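Local coordinates for protein beta-galacturonidase (PDB 6NCW) that is a family 2 glycoside hydrolase, a beta-galacturonidase that probably cleaves beta-linked galacturonides and perhaps related beta-hexuronides, at residues E6-I10 with R11-E15; E187-I190 with G191-S194. All coordinates share one frame; numbering follows the deposited sequence.

Near the N terminus, contact 1 is made where residues 6-10 lead straight into strand 12-15, and it closes a short turn before that strand. R11 reaches E145 on strand 142-147, of the sheet that strand 12-15 borders, and D245, while H8 and backbone N-H groups of the turn bind D246. Later along the chain, contact 2 closes the two-residue loop between strands 182-190 and 193-202. The two follow in series, without nesting or crossing, and their centres lie about 18 Å apart with no direct touch. Strand 245-251 pairs with strand 227-238, which also pairs with strand 182-190, so contact 1 touches a strand of the antiparallel sheet to which the hairpin of contact 2 belongs.

Contact 1: residues E6-I10 with R11-E15; sequences ETHKI and RKTAE
The imidazole of H8 lies against the aliphatic part of R11, three residues on. R11 CD sits over one ring face, 4.0 Å from the H8 centroid and 13° off the ring normal, a CH-pi contact offset toward the rim. The guanidinium plane is tilted 32° to the ring. R11 CG runs anti to its own backbone N (chi1 -174°), and the chain bends at chi3, leading the guanidinium on from CD toward its acidic partners. T13 adds a methyl: its CG2 comes to 3.8 Å from H8 CD2, obliquely to the ring. The contact lies where a loop enters strand 12-15, an outermost strand, within this chain, of a four-stranded antiparallel sheet. K12 and A14 join that strand to strand 142-147 through backbone hydrogen bonds. In the second shell, D246 receives H8 ND1 and R11 N on OD1, and K9 N and I10 N on OD2, so one carboxylate gathers the turn and fixes the imidazole's rotation. R11 is held by salt bridges from NE to D245 and from NH1 to E145, while NH2 donates to L152 O; the two carboxylates would be expected to favour its positive charge.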
loop_
_atom_site.group_PDB
_atom_site.type_symbol
_atom_site.label_atom_id
_atom_site.label_comp_id
_atom_site.label_asym_id
_atom_site.label_seq_id
_atom_site.Cartn_x
_atom_site.Cartn_y
_atom_site.Cartn_z
ATOM N N GLU A 6 27.974 -33.592 0.506
ATOM C CA GLU A 6 28.956 -33.726 1.580
ATOM C C GLU A 6 30.362 -33.590 1.012
ATOM O O GLU A 6 30.733 -34.276 0.054
ATOM C CB GLU A 6 28.804 -35.056 2.322
ATOM C CG GLU A 6 27.503 -35.175 3.131
ATOM C CD GLU A 6 27.352 -34.114 4.239
ATOM O OE1 GLU A 6 28.061 -34.189 5.270
ATOM O OE2 GLU A 6 26.504 -33.201 4.083
ATOM N N THR A 7 31.136 -32.683 1.591
ATOM C CA THR A 7 32.497 -32.450 1.139
ATOM C C THR A 7 33.522 -33.312 1.866
ATOM O O THR A 7 34.717 -33.176 1.590
ATOM C CB THR A 7 32.864 -30.977 1.317
ATOM O OG1 THR A 7 32.693 -30.614 2.689
ATOM C CG2 THR A 7 31.972 -30.104 0.441
ATOM N N HIS A 8 33.089 -34.163 2.798
ATOM C CA HIS A 8 33.998 -35.020 3.561
ATOM C C HIS A 8 33.261 -36.269 4.006
ATOM O O HIS A 8 32.163 -36.174 4.552
ATOM C CB HIS A 8 34.550 -34.311 4.801
ATOM C CG HIS A 8 35.441 -33.155 4.493
ATOM N ND1 HIS A 8 36.689 -33.308 3.930
ATOM C CD2 HIS A 8 35.262 -31.821 4.663
ATOM C CE1 HIS A 8 37.243 -32.115 3.768
ATOM N NE2 HIS A 8 36.401 -31.198 4.210
ATOM N N LYS A 9 33.867 -37.432 3.774
ATOM C CA LYS A 9 33.468 -38.662 4.449
ATOM C C LYS A 9 34.504 -39.139 5.453
ATOM O O LYS A 9 34.130 -39.675 6.495
ATOM C CB LYS A 9 33.197 -39.791 3.442
ATOM C CG LYS A 9 31.994 -39.585 2.488
ATOM C CD LYS A 9 30.819 -38.796 3.141
ATOM C CE LYS A 9 29.462 -39.056 2.447
ATOM N NZ LYS A 9 29.630 -39.325 0.983
ATOM N N ILE A 10 35.792 -38.912 5.190
ATOM C CA ILE A 10 36.833 -39.343 6.120
ATOM C C ILE A 10 37.049 -38.311 7.218
ATOM O O ILE A 10 37.000 -38.635 8.408
ATOM C CB ILE A 10 38.145 -39.648 5.364
ATOM C CG1 ILE A 10 38.002 -40.915 4.519
ATOM C CG2 ILE A 10 39.300 -39.807 6.337
ATOM C CD1 ILE A 10 39.194 -41.190 3.645
ATOM N N ARG A 11 37.308 -37.061 6.849
ATOM C CA ARG A 11 37.590 -36.047 7.856
ATOM C C ARG A 11 36.406 -35.900 8.810
ATOM O O ARG A 11 35.246 -35.960 8.392
ATOM C CB ARG A 11 37.909 -34.708 7.189
ATOM C CG ARG A 11 38.364 -33.610 8.150
ATOM C CD ARG A 11 38.563 -32.286 7.409
ATOM N NE ARG A 11 39.423 -32.455 6.243
ATOM C CZ ARG A 11 39.863 -31.460 5.478
ATOM N NH1 ARG A 11 39.519 -30.203 5.744
ATOM N NH2 ARG A 11 40.645 -31.724 4.441
ATOM N N LYS A 12 36.713 -35.738 10.103
ATOM C CA LYS A 12 35.692 -35.506 11.123
ATOM C C LYS A 12 35.327 -34.028 11.108
ATOM O O LYS A 12 36.182 -33.174 11.386
ATOM C CB LYS A 12 36.175 -35.901 12.521
ATOM C CG LYS A 12 37.204 -37.021 12.586
ATOM C CD LYS A 12 37.613 -37.331 14.046
ATOM C CE LYS A 12 38.875 -38.225 14.122
ATOM N NZ LYS A 12 40.166 -37.494 13.851
ATOM N N THR A 13 34.078 -33.728 10.751
ATOM C CA THR A 13 33.587 -32.361 10.666
ATOM C C THR A 13 32.222 -32.277 11.330
ATOM O O THR A 13 31.489 -33.265 11.411
ATOM C CB THR A 13 33.460 -31.862 9.203
ATOM O OG1 THR A 13 32.320 -32.469 8.588
ATOM C CG2 THR A 13 34.686 -32.212 8.392
ATOM N N ALA A 14 31.875 -31.076 11.786
ATOM C CA ALA A 14 30.566 -30.834 12.383
ATOM C C ALA A 14 30.210 -29.362 12.215
ATOM O O ALA A 14 31.056 -28.488 12.420
ATOM C CB ALA A 14 30.557 -31.220 13.868
ATOM N N GLU A 15 28.958 -29.087 11.864
ATOM C CA GLU A 15 28.521 -27.707 11.666
ATOM C C GLU A 15 28.278 -27.045 13.018
ATOM O O GLU A 15 27.474 -27.526 13.822
ATOM C CB GLU A 15 27.252 -27.644 10.797
ATOM C CG GLU A 15 27.044 -26.254 10.182
ATOM C CD GLU A 15 25.737 -26.063 9.394
ATOM O OE1 GLU A 15 25.188 -27.043 8.845
ATOM O OE2 GLU A 15 25.263 -24.895 9.314
#

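Contact 2: residues E187-I190 with G191-S194; sequences EVEI and GKNS
I190 and N193 clasp each other through two backbone hydrogen bonds that close the turn between them. I190 N gives its hydrogen to N193 O at 3.1 Å, with the donor in the carbonyl plane and a C=O...donor angle of 151°. In return N193 N reaches I190 O at 3.0 Å, but from above that carbonyl's plane, 59° out of it. One step farther from the turn, E189 and S194 form a non-hydrogen-bonded antiparallel pair, their CA atoms 4.9 Å apart, and E189 CA makes a CA-H...O contact of 3.2 Å with N193 O. The close-packed side carries I190 and N193: W219 touches both side chains, and the I190 side chain also meets Y231 and I233 of strand 227-238. The side bearing E189 and S194 is looser. With CG anti to the carbonyl carbon, E189 extends alongside the loop, and its OE2 passes 3.9 Å from K192 CA. Even so, the charges do not meet, for E189 OE2 stays 6.4 Å from K192 NZ; the exposed K192 chain is repeatedly bent. G191 and K192, both at positive phi, are the central residues of a type I' turn from I190 to N193, the two-residue loop of a tight beta hairpin, here joining strands 182-190 and 193-202 within the family 2 immunoglobulin-like beta-sandwich.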
loop_
_atom_site.group_PDB
_atom_site.type_symbol
_atom_site.label_atom_id
_atom_site.label_comp_id
_atom_site.label_asym_id
_atom_site.label_seq_id
_atom_site.Cartn_x
_atom_site.Cartn_y
_atom_site.Cartn_z
ATOM N N GLU A 187 44.970 -40.100 -3.801
ATOM C CA GLU A 187 44.214 -40.823 -4.812
ATOM C C GLU A 187 42.976 -40.017 -5.212
ATOM O O GLU A 187 42.187 -39.614 -4.351
ATOM C CB GLU A 187 43.802 -42.205 -4.300
ATOM C CG GLU A 187 42.975 -42.981 -5.315
ATOM C CD GLU A 187 42.695 -44.418 -4.907
ATOM O OE1 GLU A 187 42.296 -45.216 -5.791
ATOM O OE2 GLU A 187 42.867 -44.744 -3.709
ATOM N N VAL A 188 42.789 -39.823 -6.516
ATOM C CA VAL A 188 41.787 -38.901 -7.053
ATOM C C VAL A 188 40.839 -39.683 -7.950
ATOM O O VAL A 188 41.274 -40.323 -8.919
ATOM C CB VAL A 188 42.430 -37.742 -7.835
ATOM C CG1 VAL A 188 41.348 -36.855 -8.449
ATOM C CG2 VAL A 188 43.343 -36.929 -6.954
ATOM N N GLU A 189 39.547 -39.625 -7.635
ATOM C CA GLU A 189 38.507 -40.223 -8.458
ATOM C C GLU A 189 37.477 -39.169 -8.839
ATOM O O GLU A 189 37.154 -38.285 -8.036
ATOM C CB GLU A 189 37.831 -41.382 -7.731
ATOM C CG GLU A 189 38.822 -42.456 -7.278
ATOM C CD GLU A 189 38.178 -43.816 -7.035
ATOM O OE1 GLU A 189 38.912 -44.838 -7.079
ATOM O OE2 GLU A 189 36.946 -43.864 -6.804
ATOM N N ILE A 190 36.968 -39.264 -10.064
ATOM C CA ILE A 190 35.936 -38.362 -10.564
ATOM C C ILE A 190 34.731 -39.214 -10.933
ATOM O O ILE A 190 34.780 -39.985 -11.898
ATOM C CB ILE A 190 36.415 -37.530 -11.762
ATOM C CG1 ILE A 190 37.673 -36.753 -11.397
ATOM C CG2 ILE A 190 35.314 -36.586 -12.223
ATOM C CD1 ILE A 190 38.267 -36.016 -12.552
ATOM N N GLY A 191 33.652 -39.074 -10.172
ATOM C CA GLY A 191 32.458 -39.864 -10.409
ATOM C C GLY A 191 32.703 -41.357 -10.361
ATOM O O GLY A 191 32.141 -42.101 -11.174
ATOM N N LYS A 192 33.541 -41.812 -9.431
ATOM C CA LYS A 192 33.928 -43.211 -9.263
ATOM C C LYS A 192 34.804 -43.747 -10.400
ATOM O O LYS A 192 35.157 -44.929 -10.374
ATOM C CB LYS A 192 32.716 -44.142 -9.096
ATOM C CG LYS A 192 31.900 -43.879 -7.838
ATOM C CD LYS A 192 32.789 -43.835 -6.595
ATOM C CE LYS A 192 32.174 -44.635 -5.455
ATOM N NZ LYS A 192 30.702 -44.415 -5.360
ATOM N N ASN A 193 35.170 -42.936 -11.391
ATOM C CA ASN A 193 36.208 -43.348 -12.325
ATOM C C ASN A 193 37.577 -43.079 -11.717
ATOM O O ASN A 193 37.777 -42.083 -11.018
ATOM C CB ASN A 193 36.066 -42.612 -13.656
ATOM C CG ASN A 193 34.717 -42.840 -14.293
ATOM O OD1 ASN A 193 33.708 -42.301 -13.837
ATOM N ND2 ASN A 193 34.685 -43.643 -15.351
ATOM N N SER A 194 38.516 -43.988 -11.958
ATOM C CA SER A 194 39.881 -43.759 -11.516
ATOM C C SER A 194 40.487 -42.617 -12.316
ATOM O O SER A 194 40.235 -42.479 -13.515
ATOM C CB SER A 194 40.709 -45.029 -11.687
ATOM O OG SER A 194 40.035 -46.111 -11.081
#